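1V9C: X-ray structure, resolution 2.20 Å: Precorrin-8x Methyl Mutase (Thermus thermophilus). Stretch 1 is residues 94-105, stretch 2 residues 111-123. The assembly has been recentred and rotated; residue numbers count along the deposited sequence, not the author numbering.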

ATOM      1  N   GLU B  94      -2.680 -14.708   4.561  1.00 35.99           N
ATOM      2  CA  GLU B  94      -1.780 -14.284   3.502  1.00 40.04           C
ATOM      3  C   GLU B  94      -1.277 -15.554   2.810  1.00 40.94           C
ATOM      4  O   GLU B  94      -0.446 -16.288   3.350  1.00 39.37           O
ATOM      5  CB  GLU B  94      -0.620 -13.476   4.104  1.00 36.91           C
ATOM      6  CG  GLU B  94       0.670 -13.452   3.278  1.00 47.58           C
ATOM      7  CD  GLU B  94       0.483 -12.935   1.866  1.00 52.80           C
ATOM      8  OE1 GLU B  94       1.484 -12.880   1.114  1.00 55.45           O
ATOM      9  OE2 GLU B  94      -0.659 -12.583   1.506  1.00 59.19           O
ATOM     10  N   LEU B  95      -1.789 -15.801   1.612  1.00 41.63           N
ATOM     11  CA  LEU B  95      -1.440 -16.998   0.858  1.00 44.63           C
ATOM     12  C   LEU B  95      -0.067 -17.057   0.182  1.00 47.44           C
ATOM     13  O   LEU B  95       0.702 -17.986   0.436  1.00 50.33           O
ATOM     14  CB  LEU B  95      -2.540 -17.282  -0.171  1.00 37.24           C
ATOM     15  CG  LEU B  95      -3.941 -17.555   0.392  1.00 39.56           C
ATOM     16  CD1 LEU B  95      -4.944 -17.741  -0.739  1.00 40.80           C
ATOM     17  CD2 LEU B  95      -3.906 -18.793   1.268  1.00 41.57           C
ATOM     18  N   LEU B  96       0.249 -16.084  -0.669  1.00 49.71           N
ATOM     19  CA  LEU B  96       1.528 -16.074  -1.387  1.00 50.98           C
ATOM     20  C   LEU B  96       2.791 -16.192  -0.542  1.00 52.21           C
ATOM     21  O   LEU B  96       3.795 -16.739  -0.999  1.00 54.48           O
ATOM     22  CB  LEU B  96       1.633 -14.834  -2.277  1.00 50.34           C
ATOM     23  CG  LEU B  96       0.717 -14.840  -3.499  1.00 49.51           C
ATOM     24  CD1 LEU B  96       1.029 -13.626  -4.353  1.00 54.35           C
ATOM     25  CD2 LEU B  96       0.922 -16.112  -4.311  1.00 52.76           C
ATOM     26  N   ALA B  97       2.755 -15.682   0.682  1.00 53.46           N
ATOM     27  CA  ALA B  97       3.922 -15.768   1.550  1.00 55.04           C
ATOM     28  C   ALA B  97       3.732 -16.877   2.577  1.00 54.99           C
ATOM     29  O   ALA B  97       4.568 -17.060   3.456  1.00 54.88           O
ATOM     30  CB  ALA B  97       4.153 -14.437   2.253  1.00 55.75           C
ATOM     31  N   HIS B  98       2.628 -17.611   2.457  1.00 55.57           N
ATOM     32  CA  HIS B  98       2.314 -18.703   3.376  1.00 59.14           C
ATOM     33  C   HIS B  98       3.387 -19.799   3.308  1.00 60.40           C
ATOM     34  O   HIS B  98       3.876 -20.138   2.227  1.00 58.93           O
ATOM     35  CB  HIS B  98       0.944 -19.287   3.027  1.00 59.14           C
ATOM     36  CG  HIS B  98       0.319 -20.076   4.133  1.00 59.60           C
ATOM     37  ND1 HIS B  98       0.917 -21.187   4.685  1.00 62.49           N
ATOM     38  CD2 HIS B  98      -0.858 -19.920   4.784  1.00 60.51           C
ATOM     39  CE1 HIS B  98       0.136 -21.682   5.628  1.00 62.90           C
ATOM     40  NE2 HIS B  98      -0.949 -20.932   5.707  1.00 61.77           N
ATOM     41  N   PRO B  99       3.767 -20.361   4.470  1.00 61.41           N
ATOM     42  CA  PRO B  99       4.781 -21.417   4.573  1.00 61.79           C
ATOM     43  C   PRO B  99       4.541 -22.622   3.665  1.00 61.70           C
ATOM     44  O   PRO B  99       5.362 -22.925   2.796  1.00 64.33           O
ATOM     45  CB  PRO B  99       4.731 -21.795   6.051  1.00 62.12           C
ATOM     46  CG  PRO B  99       4.374 -20.511   6.705  1.00 63.38           C
ATOM     47  CD  PRO B  99       3.276 -19.991   5.808  1.00 63.08           C
ATOM     48  N   GLU B 100       3.420 -23.310   3.877  1.00 59.81           N
ATOM     49  CA  GLU B 100       3.080 -24.481   3.082  1.00 58.80           C
ATOM     50  C   GLU B 100       3.098 -24.152   1.602  1.00 57.81           C
ATOM     51  O   GLU B 100       3.693 -24.882   0.806  1.00 57.40           O
ATOM     52  CB  GLU B 100       1.707 -25.029   3.482  1.00 59.81           C
ATOM     53  CG  GLU B 100       1.752 -26.017   4.649  1.00 66.70           C
ATOM     54  CD  GLU B 100       1.215 -25.442   5.951  1.00 70.29           C
ATOM     55  OE1 GLU B 100       1.738 -24.404   6.412  1.00 73.70           O
ATOM     56  OE2 GLU B 100       0.267 -26.033   6.519  1.00 71.89           O
ATOM     57  N   VAL B 101       2.452 -23.042   1.246  1.00 56.41           N
ATOM     58  CA  VAL B 101       2.387 -22.579  -0.136  1.00 54.13           C
ATOM     59  C   VAL B 101       3.777 -22.391  -0.740  1.00 55.12           C
ATOM     60  O   VAL B 101       4.066 -22.882  -1.835  1.00 54.92           O
ATOM     61  CB  VAL B 101       1.625 -21.234  -0.241  1.00 51.14           C
ATOM     62  CG1 VAL B 101       1.780 -20.659  -1.637  1.00 46.37           C
ATOM     63  CG2 VAL B 101       0.154 -21.437   0.083  1.00 46.83           C
ATOM     64  N   VAL B 102       4.636 -21.669  -0.031  1.00 56.50           N
ATOM     65  CA  VAL B 102       5.981 -21.427  -0.528  1.00 61.02           C
ATOM     66  C   VAL B 102       6.745 -22.742  -0.588  1.00 63.49           C
ATOM     67  O   VAL B 102       7.580 -22.948  -1.472  1.00 64.85           O
ATOM     68  CB  VAL B 102       6.735 -20.414   0.372  1.00 62.00           C
ATOM     69  CG1 VAL B 102       8.195 -20.312  -0.057  1.00 61.68           C
ATOM     70  CG2 VAL B 102       6.067 -19.043   0.274  1.00 60.74           C
ATOM     71  N   ALA B 103       6.442 -23.628   0.358  1.00 64.93           N
ATOM     72  CA  ALA B 103       7.075 -24.938   0.435  1.00 64.50           C
ATOM     73  C   ALA B 103       6.694 -25.754  -0.797  1.00 64.83           C
ATOM     74  O   ALA B 103       7.553 -26.305  -1.485  1.00 62.80           O
ATOM     75  CB  ALA B 103       6.626 -25.654   1.701  1.00 65.80           C
ATOM     76  N   ARG B 104       5.396 -25.836  -1.067  1.00 65.52           N
ATOM     77  CA  ARG B 104       4.922 -26.567  -2.229  1.00 66.10           C
ATOM     78  C   ARG B 104       5.535 -25.917  -3.461  1.00 68.67           C
ATOM     79  O   ARG B 104       6.069 -26.595  -4.339  1.00 68.43           O
ATOM     80  CB  ARG B 104       3.399 -26.496  -2.324  1.00 62.51           C
ATOM     81  CG  ARG B 104       2.665 -27.034  -1.110  1.00 62.74           C
ATOM     82  CD  ARG B 104       1.166 -27.061  -1.367  1.00 63.27           C
ATOM     83  NE  ARG B 104       0.424 -27.701  -0.283  1.00 65.41           N
ATOM     84  CZ  ARG B 104      -0.862 -28.038  -0.357  1.00 65.40           C
ATOM     85  NH1 ARG B 104      -1.544 -27.797  -1.471  1.00 65.59           N
ATOM     86  NH2 ARG B 104      -1.465 -28.615   0.678  1.00 64.68           N
ATOM     87  N   ALA B 105       5.462 -24.589  -3.509  1.00 71.10           N
ATOM     88  CA  ALA B 105       5.998 -23.822  -4.626  1.00 73.17           C
ATOM     89  C   ALA B 105       7.402 -24.283  -5.008  1.00 74.32           C
ATOM     90  O   ALA B 105       7.619 -24.757  -6.123  1.00 72.85           O
ATOM     91  CB  ALA B 105       6.005 -22.339  -4.277  1.00 74.62           C
ATOM     92  N   THR B 111       4.934 -21.792 -10.092  1.00 85.02           N
ATOM     93  CA  THR B 111       4.091 -20.664  -9.724  1.00 83.09           C
ATOM     94  C   THR B 111       3.684 -20.751  -8.262  1.00 82.00           C
ATOM     95  O   THR B 111       3.032 -21.710  -7.844  1.00 82.19           O
ATOM     96  CB  THR B 111       2.809 -20.622 -10.568  1.00 83.82           C
ATOM     97  OG1 THR B 111       3.150 -20.555 -11.957  1.00 85.48           O
ATOM     98  CG2 THR B 111       1.973 -19.407 -10.198  1.00 84.75           C
ATOM     99  N   ARG B 112       4.072 -19.743  -7.490  1.00 79.06           N
ATOM    100  CA  ARG B 112       3.736 -19.692  -6.075  1.00 76.41           C
ATOM    101  C   ARG B 112       2.280 -19.234  -5.959  1.00 74.44           C
ATOM    102  O   ARG B 112       1.668 -19.308  -4.893  1.00 72.22           O
ATOM    103  CB  ARG B 112       4.654 -18.701  -5.354  1.00 77.11           C
ATOM    104  CG  ARG B 112       4.789 -18.967  -3.872  1.00 81.56           C
ATOM    105  CD  ARG B 112       5.480 -17.829  -3.144  1.00 84.07           C
ATOM    106  NE  ARG B 112       6.787 -17.503  -3.701  1.00 87.37           N
ATOM    107  CZ  ARG B 112       7.642 -16.655  -3.137  1.00 90.89           C
ATOM    108  NH1 ARG B 112       7.327 -16.052  -1.997  1.00 91.15           N
ATOM    109  NH2 ARG B 112       8.810 -16.404  -3.710  1.00 91.70           N
ATOM    110  N   ALA B 113       1.737 -18.758  -7.076  1.00 72.61           N
ATOM    111  CA  ALA B 113       0.362 -18.281  -7.126  1.00 70.92           C
ATOM    112  C   ALA B 113      -0.572 -19.464  -7.299  1.00 68.56           C
ATOM    113  O   ALA B 113      -1.735 -19.418  -6.895  1.00 66.55           O
ATOM    114  CB  ALA B 113       0.188 -17.298  -8.284  1.00 70.98           C
ATOM    115  N   GLU B 114      -0.055 -20.519  -7.916  1.00 66.79           N
ATOM    116  CA  GLU B 114      -0.830 -21.730  -8.138  1.00 66.10           C
ATOM    117  C   GLU B 114      -0.904 -22.496  -6.828  1.00 62.84           C
ATOM    118  O   GLU B 114      -1.969 -22.957  -6.421  1.00 61.88           O
ATOM    119  CB  GLU B 114      -0.170 -22.590  -9.220  1.00 70.03           C
ATOM    120  CG  GLU B 114      -0.309 -22.029 -10.629  1.00 73.87           C
ATOM    121  CD  GLU B 114      -1.747 -22.050 -11.131  1.00 78.29           C
ATOM    122  OE1 GLU B 114      -1.992 -21.569 -12.259  1.00 79.25           O
ATOM    123  OE2 GLU B 114      -2.632 -22.550 -10.403  1.00 80.72           O
ATOM    124  N   ALA B 115       0.240 -22.621  -6.169  1.00 60.16           N
ATOM    125  CA  ALA B 115       0.310 -23.311  -4.898  1.00 56.93           C
ATOM    126  C   ALA B 115      -0.671 -22.657  -3.943  1.00 56.22           C
ATOM    127  O   ALA B 115      -1.393 -23.343  -3.218  1.00 56.43           O
ATOM    128  CB  ALA B 115       1.726 -23.232  -4.336  1.00 57.47           C
ATOM    129  N   ALA B 116      -0.701 -21.324  -3.959  1.00 54.37           N
ATOM    130  CA  ALA B 116      -1.583 -20.554  -3.084  1.00 51.78           C
ATOM    131  C   ALA B 116      -3.052 -20.946  -3.227  1.00 49.83           C
ATOM    132  O   ALA B 116      -3.702 -21.286  -2.243  1.00 49.27           O
ATOM    133  CB  ALA B 116      -1.409 -19.064  -3.350  1.00 53.62           C
ATOM    134  N   VAL B 117      -3.577 -20.886  -4.445  1.00 51.03           N
ATOM    135  CA  VAL B 117      -4.974 -21.253  -4.681  1.00 53.65           C
ATOM    136  C   VAL B 117      -5.194 -22.734  -4.362  1.00 54.82           C
ATOM    137  O   VAL B 117      -6.055 -23.088  -3.550  1.00 52.71           O
ATOM    138  CB  VAL B 117      -5.382 -21.015  -6.148  1.00 51.88           C
ATOM    139  CG1 VAL B 117      -6.868 -21.270  -6.313  1.00 49.38           C
ATOM    140  CG2 VAL B 117      -5.031 -19.606  -6.567  1.00 52.31           C
ATOM    141  N   ALA B 118      -4.413 -23.592  -5.015  1.00 55.52           N
ATOM    142  CA  ALA B 118      -4.498 -25.033  -4.806  1.00 55.94           C
ATOM    143  C   ALA B 118      -4.515 -25.318  -3.314  1.00 53.92           C
ATOM    144  O   ALA B 118      -5.349 -26.078  -2.826  1.00 53.54           O
ATOM    145  CB  ALA B 118      -3.308 -25.730  -5.458  1.00 54.76           C
ATOM    146  N   TYR B 119      -3.587 -24.702  -2.592  1.00 51.94           N
ATOM    147  CA  TYR B 119      -3.525 -24.883  -1.152  1.00 52.24           C
ATOM    148  C   TYR B 119      -4.839 -24.429  -0.520  1.00 53.00           C
ATOM    149  O   TYR B 119      -5.487 -25.190   0.198  1.00 54.56           O
ATOM    150  CB  TYR B 119      -2.384 -24.068  -0.555  1.00 51.83           C
ATOM    151  CG  TYR B 119      -2.382 -24.092   0.957  1.00 55.16           C
ATOM    152  CD1 TYR B 119      -1.805 -25.148   1.654  1.00 52.55           C
ATOM    153  CD2 TYR B 119      -3.016 -23.086   1.692  1.00 55.12           C
ATOM    154  CE1 TYR B 119      -1.859 -25.209   3.042  1.00 55.77           C
ATOM    155  CE2 TYR B 119      -3.076 -23.140   3.085  1.00 57.39           C
ATOM    156  CZ  TYR B 119      -2.497 -24.207   3.751  1.00 55.99           C
ATOM    157  OH  TYR B 119      -2.560 -24.282   5.122  1.00 61.03           O
ATOM    158  N   ALA B 120      -5.215 -23.179  -0.794  1.00 51.26           N
ATOM    159  CA  ALA B 120      -6.437 -22.584  -0.260  1.00 49.72           C
ATOM    160  C   ALA B 120      -7.646 -23.443  -0.556  1.00 49.21           C
ATOM    161  O   ALA B 120      -8.467 -23.693   0.320  1.00 49.31           O
ATOM    162  CB  ALA B 120      -6.645 -21.194  -0.846  1.00 50.04           C
ATOM    163  N   TRP B 121      -7.771 -23.872  -1.803  1.00 50.90           N
ATOM    164  CA  TRP B 121      -8.895 -24.711  -2.185  1.00 54.51           C
ATOM    165  C   TRP B 121      -8.881 -26.013  -1.392  1.00 53.98           C
ATOM    166  O   TRP B 121      -9.797 -26.283  -0.617  1.00 53.96           O
ATOM    167  CB  TRP B 121      -8.847 -25.027  -3.679  1.00 55.02           C
ATOM    168  CG  TRP B 121     -10.141 -25.572  -4.203  1.00 59.53           C
ATOM    169  CD1 TRP B 121     -11.345 -25.614  -3.545  1.00 60.65           C
ATOM    170  CD2 TRP B 121     -10.384 -26.079  -5.517  1.00 58.56           C
ATOM    171  NE1 TRP B 121     -12.320 -26.113  -4.374  1.00 62.22           N
ATOM    172  CE2 TRP B 121     -11.759 -26.408  -5.590  1.00 61.91           C
ATOM    173  CE3 TRP B 121      -9.577 -26.285  -6.641  1.00 61.11           C
ATOM    174  CZ2 TRP B 121     -12.344 -26.932  -6.749  1.00 61.66           C
ATOM    175  CZ3 TRP B 121     -10.157 -26.808  -7.795  1.00 62.94           C
ATOM    176  CH2 TRP B 121     -11.530 -27.125  -7.837  1.00 62.79           C
ATOM    177  N   GLU B 122      -7.833 -26.808  -1.580  1.00 54.24           N
ATOM    178  CA  GLU B 122      -7.711 -28.081  -0.883  1.00 57.18           C
ATOM    179  C   GLU B 122      -8.076 -27.959   0.586  1.00 57.00           C
ATOM    180  O   GLU B 122      -8.799 -28.801   1.120  1.00 58.43           O
ATOM    181  CB  GLU B 122      -6.286 -28.625  -0.996  1.00 58.89           C
ATOM    182  CG  GLU B 122      -5.828 -28.905  -2.415  1.00 62.95           C
ATOM    183  CD  GLU B 122      -4.422 -29.462  -2.453  1.00 67.42           C
ATOM    184  OE1 GLU B 122      -3.856 -29.596  -3.560  1.00 69.85           O
ATOM    185  OE2 GLU B 122      -3.885 -29.765  -1.364  1.00 68.65           O
ATOM    186  N   LYS B 123      -7.577 -26.907   1.233  1.00 55.87           N
ATOM    187  CA  LYS B 123      -7.831 -26.681   2.653  1.00 55.75           C
ATOM    188  C   LYS B 123      -9.238 -26.185   2.931  1.00 54.45           C
ATOM    189  O   LYS B 123      -9.629 -26.028   4.088  1.00 57.10           O
ATOM    190  CB  LYS B 123      -6.825 -25.675   3.217  1.00 56.73           C
ATOM    191  CG  LYS B 123      -5.397 -26.189   3.325  1.00 60.25           C
ATOM    192  CD  LYS B 123      -5.264 -27.270   4.397  1.00 62.29           C
ATOM    193  CE  LYS B 123      -3.819 -27.764   4.517  1.00 61.91           C
ATOM    194  NZ  LYS B 123      -3.613 -28.658   5.691  1.00 60.70           N
TER

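The contact joins a turn and the helix that follows it, 99-105, to the helix that includes Arg 112 to Glu 122. The two helix axes approach to 8.2 Å, and their directions differ by 128°, so the helices run more nearly antiparallel than parallel. The two stretches together bury 776 Å².

Apolar packing lies at the heart of the contact, around Val 101. Val 101 is a knob set among Arg 112, Ala 115, Ala 116 and Tyr 119. Its CG1 lies 3.7 Å from Ala 115 CB and 4.0 Å from Ala 116 CB, while its CG2 lies 3.7 Å from Tyr 119 CB. The backbones come close here: Val 101 CA and Ala 115 CA are 5.2 Å apart. Val 101 O also touches Ala 115 CB at 3.4 Å. This carbonyl is already the acceptor for Ala 105 N within its own helix. Near the start of the second helix, Ala 105 CB packs on Arg 112 CG at 3.6 Å.

The turn residues extend this packing. The CA-to-CB bond of Leu 95 points toward the second stretch, with CB 3.8 Å from Ala 116 CB and CD1 3.9 Å from Ala 120 CB. The CA-to-CB bond of Leu 96 points sideways, but the end of its side chain comes nearer. Its CD2 reaches Ala 116 CB at 3.9 Å. A type I turn from Leu 95 to His 98 carries both leucines, and His 98 N bonds to Leu 95 O at 2.8 Å.

Tyr 119 has the largest area covered by the other stretch. Its ring meets the His 98 ring obliquely, with centroids 4.9 Å apart and planes at 44°. His 98 also caps the first helix: Glu 100 N donates a weak bond to His 98 ND1 at 3.4 Å. Glu 100 CB lies 3.6 Å from Tyr 119 CE1.

The salt bridge lies toward the far end of the second helix. Arg 104 is a second knob, among Ala 115, Ala 118, Tyr 119 and Glu 122. Its guanidinium has Tyr 119 CD1 over one face and Glu 122 OE2 at its edge. Arg 104 NH1 and Glu 122 OE2 form a salt bridge at 3.1 Å. The hydrogen bond in it is weak, with an angle of 142°. A second weak bond runs from Arg 104 NH2 to Glu 122 OE2 at 3.4 Å.

Arg 112 makes close contact without such a bond. Its CD lies 2.9 Å from Leu 96 O and 3.7 Å from Val 102 CG2.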